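Putidaredoxin reductase (Pseudomonas putida, PDB 1Q1R) probably passes electrons from NADH through its bound FAD to the iron-sulfur protein putidaredoxin, which supplies the cytochrome P450cam monooxygenase. Local coordinates at residues A[38-43]-A[134-139]; A[51-56]-A[162-167]. All blocks are in the same frame, centred on the assembly; numbering follows the deposited sequence.

Contact 1 (A[38-43]-A[134-139]); sequences ATVIPH and RTLEDA. With FAD (flavin-adenine dinucleotide), chain C.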
ATOM      1  N   ALA A  38      10.412  11.866   8.960  1.00 27.22           N
ATOM      2  CA  ALA A  38      11.469  11.088   8.326  1.00 27.25           C
ATOM      3  C   ALA A  38      12.622  12.036   8.004  1.00 25.73           C
ATOM      4  O   ALA A  38      12.401  13.193   7.660  1.00 24.99           O
ATOM      5  CB  ALA A  38      10.951  10.428   7.043  1.00 27.23           C
ATOM      6  N   THR A  39      13.851  11.550   8.122  1.00 25.88           N
ATOM      7  CA  THR A  39      15.014  12.384   7.833  1.00 25.65           C
ATOM      8  C   THR A  39      15.472  12.242   6.381  1.00 24.54           C
ATOM      9  O   THR A  39      15.881  13.214   5.756  1.00 25.50           O
ATOM     10  CB  THR A  39      16.182  12.040   8.783  1.00 26.60           C
ATOM     11  OG1 THR A  39      15.795  12.335  10.132  1.00 28.77           O
ATOM     12  CG2 THR A  39      17.421  12.855   8.437  1.00 27.54           C
ATOM     13  N   VAL A  40      15.383  11.029   5.846  1.00 23.36           N
ATOM     14  CA  VAL A  40      15.798  10.736   4.477  1.00 22.18           C
ATOM     15  C   VAL A  40      15.067  11.540   3.402  1.00 22.14           C
ATOM     16  O   VAL A  40      13.983  12.081   3.625  1.00 22.51           O
ATOM     17  CB  VAL A  40      15.576   9.247   4.141  1.00 22.11           C
ATOM     18  CG1 VAL A  40      16.261   8.362   5.179  1.00 23.18           C
ATOM     19  CG2 VAL A  40      14.086   8.954   4.087  1.00 22.50           C
ATOM     20  N   ILE A  41      15.677  11.597   2.226  1.00 21.39           N
ATOM     21  CA  ILE A  41      15.089  12.280   1.079  1.00 22.69           C
ATOM     22  C   ILE A  41      13.891  11.422   0.649  1.00 20.82           C
ATOM     23  O   ILE A  41      14.011  10.204   0.551  1.00 21.13           O
ATOM     24  CB  ILE A  41      16.107  12.350  -0.079  1.00 24.09           C
ATOM     25  CG1 ILE A  41      17.324  13.168   0.359  1.00 24.71           C
ATOM     26  CG2 ILE A  41      15.458  12.956  -1.322  1.00 25.19           C
ATOM     27  CD1 ILE A  41      18.562  12.909  -0.471  1.00 27.76           C
ATOM     28  N   PRO A  42      12.721  12.042   0.406  1.00 20.46           N
ATOM     29  CA  PRO A  42      11.539  11.269  -0.006  1.00 19.79           C
ATOM     30  C   PRO A  42      11.862  10.223  -1.074  1.00 18.54           C
ATOM     31  O   PRO A  42      12.519  10.520  -2.072  1.00 18.63           O
ATOM     32  CB  PRO A  42      10.581  12.350  -0.485  1.00 20.22           C
ATOM     33  CG  PRO A  42      10.870  13.470   0.505  1.00 21.56           C
ATOM     34  CD  PRO A  42      12.394  13.475   0.540  1.00 20.27           C
ATOM     35  N   HIS A  43      11.397   8.996  -0.860  1.00 17.96           N
ATOM     36  CA  HIS A  43      11.686   7.911  -1.793  1.00 17.68           C
ATOM     37  C   HIS A  43      10.507   6.965  -2.016  1.00 17.62           C
ATOM     38  O   HIS A  43       9.584   6.903  -1.205  1.00 17.82           O
ATOM     39  CB  HIS A  43      12.851   7.082  -1.262  1.00 16.93           C
ATOM     40  CG  HIS A  43      12.537   6.395   0.032  1.00 16.34           C
ATOM     41  ND1 HIS A  43      12.708   7.001   1.257  1.00 17.52           N
ATOM     42  CD2 HIS A  43      11.976   5.189   0.285  1.00 14.46           C
ATOM     43  CE1 HIS A  43      12.261   6.202   2.211  1.00 15.06           C
ATOM     44  NE2 HIS A  43      11.811   5.096   1.647  1.00 18.70           N
ATOM     45  N   ARG A 134       8.888  -0.937   6.446  1.00 21.21           N
ATOM     46  CA  ARG A 134       8.153   0.245   6.016  1.00 22.97           C
ATOM     47  C   ARG A 134       9.112   1.381   5.647  1.00 21.29           C
ATOM     48  O   ARG A 134       8.867   2.115   4.696  1.00 21.59           O
ATOM     49  CB  ARG A 134       7.197   0.700   7.131  1.00 25.04           C
ATOM     50  CG  ARG A 134       5.798   1.166   6.667  1.00 28.96           C
ATOM     51  CD  ARG A 134       5.868   2.353   5.735  1.00 31.36           C
ATOM     52  NE  ARG A 134       4.607   3.098   5.613  1.00 32.74           N
ATOM     53  CZ  ARG A 134       3.504   2.665   5.002  1.00 31.62           C
ATOM     54  NH1 ARG A 134       3.458   1.464   4.442  1.00 31.21           N
ATOM     55  NH2 ARG A 134       2.453   3.468   4.905  1.00 31.99           N
ATOM     56  N   THR A 135      10.212   1.516   6.385  1.00 19.95           N
ATOM     57  CA  THR A 135      11.167   2.589   6.123  1.00 19.46           C
ATOM     58  C   THR A 135      12.399   2.130   5.355  1.00 18.74           C
ATOM     59  O   THR A 135      12.678   0.937   5.252  1.00 19.18           O
ATOM     60  CB  THR A 135      11.667   3.234   7.427  1.00 20.45           C
ATOM     61  OG1 THR A 135      12.505   2.297   8.124  1.00 19.54           O
ATOM     62  CG2 THR A 135      10.489   3.624   8.316  1.00 20.14           C
ATOM     63  N   LEU A 136      13.141   3.092   4.817  1.00 18.62           N
ATOM     64  CA  LEU A 136      14.354   2.773   4.079  1.00 17.96           C
ATOM     65  C   LEU A 136      15.313   2.087   5.051  1.00 18.51           C
ATOM     66  O   LEU A 136      16.007   1.141   4.686  1.00 17.87           O
ATOM     67  CB  LEU A 136      14.989   4.047   3.521  1.00 17.12           C
ATOM     68  CG  LEU A 136      16.304   3.879   2.754  1.00 17.21           C
ATOM     69  CD1 LEU A 136      16.110   2.911   1.594  1.00 17.94           C
ATOM     70  CD2 LEU A 136      16.774   5.245   2.247  1.00 17.13           C
ATOM     71  N   GLU A 137      15.331   2.564   6.293  1.00 18.37           N
ATOM     72  CA  GLU A 137      16.194   1.988   7.313  1.00 20.59           C
ATOM     73  C   GLU A 137      15.826   0.516   7.504  1.00 19.66           C
ATOM     74  O   GLU A 137      16.711  -0.341   7.556  1.00 18.39           O
ATOM     75  CB  GLU A 137      16.058   2.752   8.639  1.00 23.48           C
ATOM     76  CG  GLU A 137      16.917   2.180   9.758  1.00 29.89           C
ATOM     77  CD  GLU A 137      16.712   2.891  11.088  1.00 34.57           C
ATOM     78  OE1 GLU A 137      16.884   4.127  11.139  1.00 37.93           O
ATOM     79  OE2 GLU A 137      16.385   2.212  12.084  1.00 37.81           O
ATOM     80  N   ASP A 138      14.526   0.224   7.592  1.00 18.39           N
ATOM     81  CA  ASP A 138      14.063  -1.157   7.743  1.00 18.06           C
ATOM     82  C   ASP A 138      14.581  -2.013   6.593  1.00 17.40           C
ATOM     83  O   ASP A 138      15.118  -3.099   6.802  1.00 15.99           O
ATOM     84  CB  ASP A 138      12.527  -1.269   7.700  1.00 18.30           C
ATOM     85  CG  ASP A 138      11.841  -0.670   8.909  1.00 20.03           C
ATOM     86  OD1 ASP A 138      12.423  -0.673  10.016  1.00 20.90           O
ATOM     87  OD2 ASP A 138      10.692  -0.217   8.747  1.00 20.12           O
ATOM     88  N   ALA A 139      14.376  -1.523   5.376  1.00 16.11           N
ATOM     89  CA  ALA A 139      14.775  -2.247   4.176  1.00 17.17           C
ATOM     90  C   ALA A 139      16.266  -2.552   4.121  1.00 16.67           C
ATOM     91  O   ALA A 139      16.657  -3.666   3.794  1.00 14.71           O
ATOM     92  CB  ALA A 139      14.348  -1.469   2.916  1.00 16.92           C
TER
HETATM   93  PA  FAD C 749       3.621   7.032   3.994  1.00 22.85           P
HETATM   94  O1A FAD C 749       3.523   6.286   5.271  1.00 21.51           O
HETATM   95  O2A FAD C 749       4.499   6.496   2.928  1.00 23.56           O
HETATM   96  O5B FAD C 749       4.070   8.540   4.291  1.00 22.88           O
HETATM   97  C5B FAD C 749       3.605   9.255   5.442  1.00 24.60           C
HETATM   98  C4B FAD C 749       4.792  10.006   6.071  1.00 25.32           C
HETATM   99  O4B FAD C 749       4.297  11.038   6.997  1.00 24.74           O
HETATM  100  C3B FAD C 749       5.654   9.059   6.920  1.00 25.39           C
HETATM  101  O3B FAD C 749       7.034   9.424   6.778  1.00 25.67           O
HETATM  102  C2B FAD C 749       5.202   9.355   8.329  1.00 25.76           C
HETATM  103  O2B FAD C 749       6.250   9.068   9.260  1.00 26.90           O
HETATM  104  C1B FAD C 749       4.970  10.850   8.261  1.00 25.83           C
HETATM  105  N9A FAD C 749       4.199  11.402   9.408  1.00 27.11           N
HETATM  106  C8A FAD C 749       3.109  10.864   9.984  1.00 27.77           C
HETATM  107  N7A FAD C 749       2.721  11.646  10.999  1.00 28.81           N
HETATM  108  C5A FAD C 749       3.560  12.676  11.064  1.00 28.55           C
HETATM  109  C6A FAD C 749       3.661  13.788  11.902  1.00 29.91           C
HETATM  110  N6A FAD C 749       2.793  13.963  12.895  1.00 29.37           N
HETATM  111  N1A FAD C 749       4.660  14.684  11.699  1.00 29.68           N
HETATM  112  C2A FAD C 749       5.548  14.515  10.710  1.00 29.78           C
HETATM  113  N3A FAD C 749       5.469  13.451   9.898  1.00 27.80           N
HETATM  114  C4A FAD C 749       4.491  12.526  10.055  1.00 27.75           C
HETATM  115  N1  FAD C 749       1.732   0.054  -3.322  1.00 21.11           N
HETATM  116  C2  FAD C 749       1.457  -0.342  -4.637  1.00 21.86           C
HETATM  117  O2  FAD C 749       0.534   0.184  -5.257  1.00 25.16           O
HETATM  118  N3  FAD C 749       2.251  -1.333  -5.241  1.00 19.74           N
HETATM  119  C4  FAD C 749       3.322  -1.919  -4.526  1.00 20.01           C
HETATM  120  O4  FAD C 749       4.035  -2.751  -5.082  1.00 19.62           O
HETATM  121  C4X FAD C 749       3.594  -1.521  -3.206  1.00 19.58           C
HETATM  122  N5  FAD C 749       4.656  -2.040  -2.525  1.00 18.41           N
HETATM  123  C5X FAD C 749       4.992  -1.624  -1.269  1.00 18.89           C
HETATM  124  C6  FAD C 749       6.116  -2.168  -0.613  1.00 17.76           C
HETATM  125  C7  FAD C 749       6.478  -1.718   0.677  1.00 17.37           C
HETATM  126  C7M FAD C 749       7.689  -2.354   1.385  1.00 17.13           C
HETATM  127  C8  FAD C 749       5.711  -0.708   1.312  1.00 16.67           C
HETATM  128  C8M FAD C 749       6.088  -0.175   2.703  1.00 16.73           C
HETATM  129  C9  FAD C 749       4.590  -0.168   0.658  1.00 17.47           C
HETATM  130  C9A FAD C 749       4.226  -0.621  -0.629  1.00 17.80           C
HETATM  131  N10 FAD C 749       3.105  -0.075  -1.312  1.00 20.28           N
HETATM  132  C10 FAD C 749       2.796  -0.529  -2.611  1.00 19.12           C
HETATM  133  C1' FAD C 749       2.250   0.962  -0.659  1.00 20.18           C
HETATM  134  C2' FAD C 749       2.580   2.355  -1.201  1.00 20.72           C
HETATM  135  O2' FAD C 749       3.999   2.544  -1.172  1.00 21.17           O
HETATM  136  C3' FAD C 749       1.885   3.450  -0.372  1.00 20.70           C
HETATM  137  O3' FAD C 749       0.478   3.181  -0.328  1.00 21.65           O
HETATM  138  C4' FAD C 749       2.128   4.834  -0.987  1.00 21.09           C
HETATM  139  O4' FAD C 749       3.533   5.095  -1.037  1.00 21.15           O
HETATM  140  C5' FAD C 749       1.445   5.956  -0.186  1.00 21.79           C
HETATM  141  O5' FAD C 749       2.081   6.188   1.082  1.00 20.68           O
HETATM  142  P   FAD C 749       1.693   7.518   1.913  1.00 20.36           P
HETATM  143  O1P FAD C 749       2.516   8.636   1.405  1.00 18.93           O
HETATM  144  O2P FAD C 749       0.221   7.665   1.868  1.00 20.08           O
HETATM  145  O3P FAD C 749       2.100   7.159   3.443  1.00 22.24           O
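A capped helix start whose preceding residue, Arg134, reaches the FAD pyrophosphate, forms one side of this contact, where Leu136, in the first turn of helix 136-144, meets Val40 and His43. The CB of Leu136 lies obliquely against the His43 imidazole. With CG anti to the backbone N (chi1 178°), the Leu136 side chain extends to Val40, where CD2 stands 4.3 Å from Val40 CG1. The helix start is fixed by a capping box: Thr135 OG1 accepts from Asp138 N at 2.9 Å, while Asp138 OD2 accepts from Thr135 N at 3.0 Å in a nearly straight bond (173°) tilted well above the carboxylate plane. OD2 also takes Arg134 N, on its anti side, so two backbone amides grip one oxygen. Arg134, bent at chi2 (-61°), brings its guanidinium edge to the phosphate: NH2 bonds FAD O1A at 3.0 Å, NE adds a weak bond to it at 3.4 Å, and NH1 lies 3.6 Å from the flavin methyl C8M. NH2 also salt-bridges Asp284. A leucine in place of Arg134 would probably leave FAD O1A and the Asp284 carboxylate without this cationic mate. Around the contact, Tyr52 and Leu62 also touch Leu136, and Arg131 of strand 130-132 salt-bridges Asp138 and Glu137, tying the helix start to an edge strand of its parallel sheet.

Contact 2 (A[51-56]-A[162-167]); sequences AYLAGK and LEVAAT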
ATOM      1  N   ALA A  51      13.222  -4.929  -6.061  1.00 17.25           N
ATOM      2  CA  ALA A  51      14.592  -4.758  -6.554  1.00 17.84           C
ATOM      3  C   ALA A  51      15.597  -4.142  -5.573  1.00 17.60           C
ATOM      4  O   ALA A  51      16.778  -4.509  -5.585  1.00 17.82           O
ATOM      5  CB  ALA A  51      14.583  -3.950  -7.869  1.00 16.13           C
ATOM      6  N   TYR A  52      15.157  -3.200  -4.743  1.00 17.01           N
ATOM      7  CA  TYR A  52      16.088  -2.602  -3.796  1.00 16.96           C
ATOM      8  C   TYR A  52      16.405  -3.626  -2.705  1.00 16.59           C
ATOM      9  O   TYR A  52      17.563  -3.791  -2.315  1.00 16.03           O
ATOM     10  CB  TYR A  52      15.516  -1.334  -3.164  1.00 16.66           C
ATOM     11  CG  TYR A  52      16.586  -0.526  -2.455  1.00 18.47           C
ATOM     12  CD1 TYR A  52      17.596   0.110  -3.182  1.00 18.74           C
ATOM     13  CD2 TYR A  52      16.623  -0.439  -1.068  1.00 17.71           C
ATOM     14  CE1 TYR A  52      18.621   0.813  -2.543  1.00 19.21           C
ATOM     15  CE2 TYR A  52      17.650   0.270  -0.415  1.00 19.87           C
ATOM     16  CZ  TYR A  52      18.640   0.890  -1.164  1.00 19.40           C
ATOM     17  OH  TYR A  52      19.646   1.592  -0.541  1.00 19.74           O
ATOM     18  N   LEU A  53      15.379  -4.317  -2.216  1.00 16.26           N
ATOM     19  CA  LEU A  53      15.591  -5.334  -1.193  1.00 17.46           C
ATOM     20  C   LEU A  53      16.504  -6.411  -1.772  1.00 18.58           C
ATOM     21  O   LEU A  53      17.255  -7.055  -1.043  1.00 18.95           O
ATOM     22  CB  LEU A  53      14.261  -5.955  -0.748  1.00 17.81           C
ATOM     23  CG  LEU A  53      14.342  -6.925   0.436  1.00 18.84           C
ATOM     24  CD1 LEU A  53      14.825  -6.178   1.677  1.00 19.35           C
ATOM     25  CD2 LEU A  53      12.974  -7.541   0.701  1.00 17.94           C
ATOM     26  N   ALA A  54      16.449  -6.598  -3.088  1.00 18.77           N
ATOM     27  CA  ALA A  54      17.297  -7.592  -3.741  1.00 19.59           C
ATOM     28  C   ALA A  54      18.727  -7.059  -3.941  1.00 20.48           C
ATOM     29  O   ALA A  54      19.613  -7.803  -4.375  1.00 19.45           O
ATOM     30  CB  ALA A  54      16.699  -7.993  -5.097  1.00 20.62           C
ATOM     31  N   GLY A  55      18.938  -5.779  -3.628  1.00 19.56           N
ATOM     32  CA  GLY A  55      20.252  -5.169  -3.785  1.00 19.84           C
ATOM     33  C   GLY A  55      20.640  -4.907  -5.232  1.00 21.18           C
ATOM     34  O   GLY A  55      21.826  -4.787  -5.560  1.00 20.82           O
ATOM     35  N   LYS A  56      19.648  -4.795  -6.109  1.00 21.19           N
ATOM     36  CA  LYS A  56      19.920  -4.585  -7.524  1.00 21.02           C
ATOM     37  C   LYS A  56      19.602  -3.191  -8.042  1.00 20.86           C
ATOM     38  O   LYS A  56      19.791  -2.911  -9.223  1.00 20.85           O
ATOM     39  CB  LYS A  56      19.169  -5.629  -8.352  1.00 23.00           C
ATOM     40  CG  LYS A  56      19.609  -7.055  -8.066  1.00 25.51           C
ATOM     41  CD  LYS A  56      18.749  -8.060  -8.809  1.00 28.10           C
ATOM     42  CE  LYS A  56      19.177  -9.488  -8.495  1.00 30.84           C
ATOM     43  NZ  LYS A  56      20.574  -9.762  -8.948  1.00 32.44           N
ATOM     44  N   LEU A 162       4.694 -11.803   1.173  1.00 20.68           N
ATOM     45  CA  LEU A 162       4.985 -12.689   0.051  1.00 20.63           C
ATOM     46  C   LEU A 162       6.141 -12.151  -0.796  1.00 20.15           C
ATOM     47  O   LEU A 162       6.980 -12.916  -1.281  1.00 19.80           O
ATOM     48  CB  LEU A 162       3.737 -12.853  -0.815  1.00 21.20           C
ATOM     49  CG  LEU A 162       2.584 -13.568  -0.099  1.00 22.65           C
ATOM     50  CD1 LEU A 162       1.321 -13.509  -0.960  1.00 23.76           C
ATOM     51  CD2 LEU A 162       2.991 -15.008   0.193  1.00 20.55           C
ATOM     52  N   GLU A 163       6.177 -10.838  -0.992  1.00 19.52           N
ATOM     53  CA  GLU A 163       7.258 -10.236  -1.772  1.00 19.78           C
ATOM     54  C   GLU A 163       8.585 -10.368  -1.026  1.00 19.58           C
ATOM     55  O   GLU A 163       9.639 -10.557  -1.636  1.00 20.04           O
ATOM     56  CB  GLU A 163       6.941  -8.773  -2.066  1.00 20.20           C
ATOM     57  CG  GLU A 163       5.917  -8.616  -3.183  1.00 21.86           C
ATOM     58  CD  GLU A 163       5.605  -7.174  -3.493  1.00 23.88           C
ATOM     59  OE1 GLU A 163       6.327  -6.287  -2.988  1.00 23.55           O
ATOM     60  OE2 GLU A 163       4.640  -6.926  -4.249  1.00 25.15           O
ATOM     61  N   VAL A 164       8.530 -10.272   0.298  1.00 19.13           N
ATOM     62  CA  VAL A 164       9.732 -10.421   1.106  1.00 19.17           C
ATOM     63  C   VAL A 164      10.223 -11.866   0.977  1.00 20.05           C
ATOM     64  O   VAL A 164      11.408 -12.114   0.751  1.00 19.66           O
ATOM     65  CB  VAL A 164       9.445 -10.103   2.584  1.00 19.17           C
ATOM     66  CG1 VAL A 164      10.564 -10.643   3.464  1.00 18.50           C
ATOM     67  CG2 VAL A 164       9.310  -8.600   2.769  1.00 17.93           C
ATOM     68  N   ALA A 165       9.303 -12.821   1.110  1.00 20.71           N
ATOM     69  CA  ALA A 165       9.650 -14.237   0.997  1.00 20.65           C
ATOM     70  C   ALA A 165      10.269 -14.548  -0.366  1.00 20.35           C
ATOM     71  O   ALA A 165      11.275 -15.251  -0.448  1.00 20.84           O
ATOM     72  CB  ALA A 165       8.404 -15.109   1.218  1.00 20.85           C
ATOM     73  N   ALA A 166       9.664 -14.030  -1.434  1.00 20.21           N
ATOM     74  CA  ALA A 166      10.174 -14.264  -2.784  1.00 20.28           C
ATOM     75  C   ALA A 166      11.597 -13.726  -2.921  1.00 20.09           C
ATOM     76  O   ALA A 166      12.462 -14.376  -3.500  1.00 19.56           O
ATOM     77  CB  ALA A 166       9.265 -13.599  -3.815  1.00 19.86           C
ATOM     78  N   THR A 167      11.840 -12.539  -2.375  1.00 20.37           N
ATOM     79  CA  THR A 167      13.168 -11.937  -2.449  1.00 20.58           C
ATOM     80  C   THR A 167      14.182 -12.727  -1.620  1.00 20.88           C
ATOM     81  O   THR A 167      15.319 -12.931  -2.057  1.00 20.67           O
ATOM     82  CB  THR A 167      13.135 -10.470  -1.974  1.00 20.53           C
ATOM     83  OG1 THR A 167      12.232  -9.734  -2.802  1.00 22.26           O
ATOM     84  CG2 THR A 167      14.521  -9.834  -2.085  1.00 21.89           C
TER
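Leu53 and Ala54 bring segment 51-56 against Val164 and Thr167 on helix 159-170. Ala51 begins a tight, helix-like bend, its O accepting from Lys56 N at 2.9 Å. Tyr52 opens a type I turn that its O closes through Gly55 N at 2.8 Å; its ring makes a cation-pi contact with Arg143 of helix 136-144. Leu53 carries most of the packing. Its CG is anti to the backbone N (chi1 -173°), which sends the isobutyl group obliquely across Thr167: CG lies 3.9 Å from Thr167 CG2, and the CD2 branch reaches on to Val164, 4.3 Å from its CG2. Ala54 adds its methyl at the margin, CB standing 4.1 Å from the same Thr167 CG2, so two consecutive residues of the turn touch this one methyl. Thr167 presents it because CG2 is anti to its own backbone N, while OG1 lies 3.0 Å from Glu163 O, with Ser49 O as a second, weak possible acceptor. The chemistry is therefore that of a small apolar patch, joined across the two segments by van der Waals contact alone, with the turn's shape set by its own backbone bonds.

Overall arrangement
From the N terminus, the chain leaves strand 31-35 and enters the long loop before helix 67-72, which supplies the first side of both contacts: 38-43, then 51-56. Contact 1 closes its circuit at the start of helix 136-144, with 90 residues between its segments; contact 2 closes later, on helix 159-170, with 105 between. Because the segments alternate, the two circuits cross. Their centres are about 16 Å apart, yet they touch: Leu136 CD1 packs on Tyr52 CE2 at 3.7 Å, and Ala139 O lies 3.8 Å from Leu53 CD1. Together they join the loop following a strand of the 6-10 sheet to two helices that flank strand 151-155 in sequence.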